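Local coordinates for A1 protein (Enterobacteria phage Qbeta, PDB 3RLK) that serves as a structural read-through protein of the phage, probably as a minor capsid component that carries an extra domain beyond the coat sequence, at residues A140-L144 against S145-A149; V65-K68 against D69-N73. One frame throughout, in Å; residues are numbered along the deposited sequence.

How the interactions relate
The two interactions are separate local turns of one domain, centres about 20 Å and nearest atoms about 12 Å apart. Interaction 1 (140-149) lies nearer the chain's middle, where a strand of the mixed sheet runs into a short helix. Interaction 2 (65-73) lies farther out and leads from a loop into strand 71-72. Interaction 1 has buried C142, L144 and I147 on its apolar side; interaction 2 is partly buried, with V65, D69 and L70 buried and K68 exposed. In interaction 1 a serine hydroxyl caps the helix and a water links that serine's N to an aspartate; in interaction 2 an aspartate carboxylate reaches a main-chain N-H directly. Their apolar sides rest on different strands, 154-159 and 183-188.

Interaction 1 of 2, residues A140-L144 against S145-A149; sequences AYCSL and SDIAA
S143 turns its hydroxyl away from its own backbone N (chi1 176°), bringing OG in front of the first turn of the helix, while D146 swings CG back beside its own N (chi1 -67°), so that the carboxylate lies alongside the serine. S143 OG accepts two weak bonds, from S145 N at 3.2 Å and D146 N at 3.4 Å, and it is also hydrogen-bonded to E130 on strand 129-135. S143 CB and D146 CG are 3.6 Å apart. Between the two residues sits a water that accepts from S143 N at 3.0 Å and donates to D146 OD2 at 2.6 Å. I147 N meets S143 O at 3.1 Å in the carbonyl plane, nearly straight at 170°, and A148 N bonds to L144 O. On the buried side the I147 CD1 methyl approaches C142 SG to 3.7 Å, and I147 and L144 both pack on I156 of strand 154-159. Serine at the N-cap and aspartate three residues on recall a capping box, here with the return bond relayed by water, at a strand-to-helix junction of the mixed sheet.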
# COMPACT_ATOMS: atom_id res chain seq x y z
N ALA A 140 2.02 10.30 4.90
CA ALA A 140 3.45 10.12 4.90
C ALA A 140 3.66 9.01 3.88
O ALA A 140 2.70 8.30 3.46
CB ALA A 140 3.99 9.74 6.29
N TYR A 141 4.92 8.80 3.57
CA TYR A 141 5.32 7.88 2.50
C TYR A 141 6.13 6.74 3.11
O TYR A 141 6.84 6.90 4.09
CB TYR A 141 6.21 8.62 1.50
CG TYR A 141 5.46 9.54 0.64
CD1 TYR A 141 4.95 9.10 -0.59
CD2 TYR A 141 5.22 10.83 1.05
CE1 TYR A 141 4.16 10.01 -1.43
CE2 TYR A 141 4.48 11.74 0.25
CZ TYR A 141 3.98 11.32 -0.97
OH TYR A 141 3.26 12.24 -1.73
N CYS A 142 6.04 5.58 2.48
CA CYS A 142 6.80 4.41 3.01
C CYS A 142 7.49 3.72 1.81
O CYS A 142 6.87 3.61 0.73
CB CYS A 142 5.82 3.44 3.71
SG CYS A 142 6.73 2.12 4.60
N SER A 143 8.78 3.36 1.94
CA SER A 143 9.57 2.78 0.81
C SER A 143 9.07 1.36 0.48
O SER A 143 9.09 0.52 1.39
CB SER A 143 11.02 2.65 1.23
OG SER A 143 11.72 2.01 0.17
N LEU A 144 8.73 1.10 -0.78
CA LEU A 144 8.35 -0.23 -1.28
C LEU A 144 9.55 -1.25 -1.15
O LEU A 144 9.37 -2.48 -0.93
CB LEU A 144 7.81 -0.10 -2.73
CG LEU A 144 6.44 0.63 -2.68
CD1 LEU A 144 6.13 1.15 -4.12
CD2 LEU A 144 5.34 -0.34 -2.12
N SER A 145 10.76 -0.67 -1.18
CA SER A 145 11.99 -1.42 -1.02
C SER A 145 12.05 -1.97 0.38
O SER A 145 12.33 -3.16 0.53
CB SER A 145 13.26 -0.59 -1.31
OG SER A 145 13.36 -0.34 -2.72
N ASP A 146 11.71 -1.16 1.38
CA ASP A 146 11.72 -1.58 2.77
C ASP A 146 10.61 -2.64 3.05
O ASP A 146 10.88 -3.68 3.62
CB ASP A 146 11.50 -0.39 3.73
CG ASP A 146 12.63 0.62 3.76
OD1 ASP A 146 13.63 0.43 3.03
OD2 ASP A 146 12.54 1.62 4.55
N ILE A 147 9.37 -2.35 2.64
CA ILE A 147 8.22 -3.26 2.87
C ILE A 147 8.50 -4.68 2.29
O ILE A 147 8.16 -5.68 2.90
CB ILE A 147 6.93 -2.64 2.22
CG1 ILE A 147 6.63 -1.30 2.92
CG2 ILE A 147 5.76 -3.68 2.20
CD1 ILE A 147 5.54 -0.45 2.21
N ALA A 148 9.05 -4.76 1.09
CA ALA A 148 9.25 -6.00 0.40
C ALA A 148 10.66 -6.64 0.52
O ALA A 148 10.99 -7.58 -0.22
CB ALA A 148 8.82 -5.84 -1.11
N ALA A 149 11.47 -6.17 1.45
CA ALA A 149 12.85 -6.68 1.64
C ALA A 149 12.84 -8.11 2.15
O ALA A 149 11.91 -8.57 2.77
CB ALA A 149 13.63 -5.83 2.63
O HOH W 1 10.51 3.24 4.39

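Interaction 2 of 2, residues V65-K68 against D69-N73; sequences VALK and DLLGN
A66 N donates to D69 OD2 at 2.7 Å, and the N-H points at the oxygen at 152°, although it comes from above the carboxylate plane. The main chain answers in the other direction: D69 N bonds to A66 O at 2.9 Å, so the two residues are tied by a reciprocal pair that closes the turn between them. With CG folded back beside its own N (chi1 -65°), D69 carries its carboxylate over the start of the turn, and OD2 also lies 3.6 Å from A66 CB. The other oxygen, OD1, is hydrogen-bonded to T25 OG1, and K68 NZ is hydrogen-bonded to the same hydroxyl. K68 NZ itself stays 4.5 Å from D69 OD1, too far for a salt bridge, yet near enough that its charge may stabilise the carboxylate.

Two more bonds of the same spacing follow, L70 N to L67 O at 3.0 Å and L71 N to K68 O at 3.2 Å, each donor lying above the carbonyl plane. K68 O has a second donor in R92 NH2, so that this carbonyl is gripped both from within the turn and from outside. V65 and the three leucines supply the apolar side. V65 CG2 meets L70 CD1 at 4.0 Å, the two side chains crossing at about a right angle, while L67 CG touches L71 CD1 at 3.9 Å in a more slanting approach.

The turn lies between strands 62-63 and 71-72. L67, L70 and L71 rest on I187 of strand 183-188, and L70 also reaches A185 there. Beyond the turn, G72 pairs with G90 in the small antiparallel sheet of 71-72 and 90-91, while R92 binds L71 O through NE and fastens the turn to the strand 90-91 side.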
# COMPACT_ATOMS: atom_id res chain seq x y z
N VAL A 65 -5.96 1.56 13.40
CA VAL A 65 -6.51 0.17 13.49
C VAL A 65 -5.56 -0.59 14.37
O VAL A 65 -4.34 -0.20 14.40
CB VAL A 65 -6.56 -0.58 12.12
CG1 VAL A 65 -7.64 -0.06 11.29
CG2 VAL A 65 -5.19 -0.56 11.35
N ALA A 66 -6.05 -1.65 15.06
CA ALA A 66 -5.17 -2.63 15.75
C ALA A 66 -4.65 -3.60 14.70
O ALA A 66 -5.34 -3.91 13.73
CB ALA A 66 -5.88 -3.43 16.88
N LEU A 67 -3.43 -4.11 14.90
CA LEU A 67 -3.00 -5.18 14.00
C LEU A 67 -4.05 -6.26 13.91
O LEU A 67 -4.35 -6.71 12.79
CB LEU A 67 -1.70 -5.81 14.48
CG LEU A 67 -1.16 -6.97 13.64
CD1 LEU A 67 -0.79 -6.52 12.22
CD2 LEU A 67 0.10 -7.40 14.40
N LYS A 68 -4.60 -6.68 15.05
CA LYS A 68 -5.53 -7.84 14.95
C LYS A 68 -6.74 -7.50 14.06
O LYS A 68 -7.37 -8.43 13.53
CB LYS A 68 -5.98 -8.38 16.31
CG LYS A 68 -6.95 -7.49 17.13
CD LYS A 68 -7.66 -8.24 18.23
CE LYS A 68 -9.05 -7.64 18.45
NZ LYS A 68 -8.97 -6.34 19.21
N ASP A 69 -7.06 -6.21 13.87
CA ASP A 69 -8.23 -5.89 13.01
C ASP A 69 -8.09 -6.37 11.57
O ASP A 69 -9.10 -6.63 10.88
CB ASP A 69 -8.48 -4.37 12.94
CG ASP A 69 -8.87 -3.79 14.28
OD1 ASP A 69 -9.43 -4.61 15.07
OD2 ASP A 69 -8.57 -2.61 14.58
N LEU A 70 -6.83 -6.47 11.12
CA LEU A 70 -6.53 -6.80 9.74
C LEU A 70 -6.23 -8.26 9.52
O LEU A 70 -5.97 -8.64 8.36
CB LEU A 70 -5.33 -5.98 9.26
CG LEU A 70 -5.37 -4.49 9.61
CD1 LEU A 70 -4.08 -3.79 9.21
CD2 LEU A 70 -6.56 -3.72 8.96
N LEU A 71 -6.18 -9.04 10.62
CA LEU A 71 -5.79 -10.44 10.61
C LEU A 71 -7.01 -11.36 10.80
O LEU A 71 -8.06 -10.94 11.27
CB LEU A 71 -4.78 -10.77 11.67
CG LEU A 71 -3.44 -9.99 11.49
CD1 LEU A 71 -2.51 -10.47 12.60
CD2 LEU A 71 -2.75 -10.06 10.11
N GLY A 72 -6.92 -12.58 10.29
CA GLY A 72 -8.02 -13.51 10.50
C GLY A 72 -7.63 -14.81 9.90
O GLY A 72 -6.43 -15.16 9.91
N ASN A 73 -8.63 -15.55 9.40
CA ASN A 73 -8.32 -16.86 8.83
C ASN A 73 -8.47 -17.08 7.32
O ASN A 73 -8.52 -18.24 6.82
CB ASN A 73 -9.08 -17.96 9.64
CG ASN A 73 -10.58 -17.87 9.46
OD1 ASN A 73 -11.07 -17.08 8.67
ND2 ASN A 73 -11.32 -18.67 10.20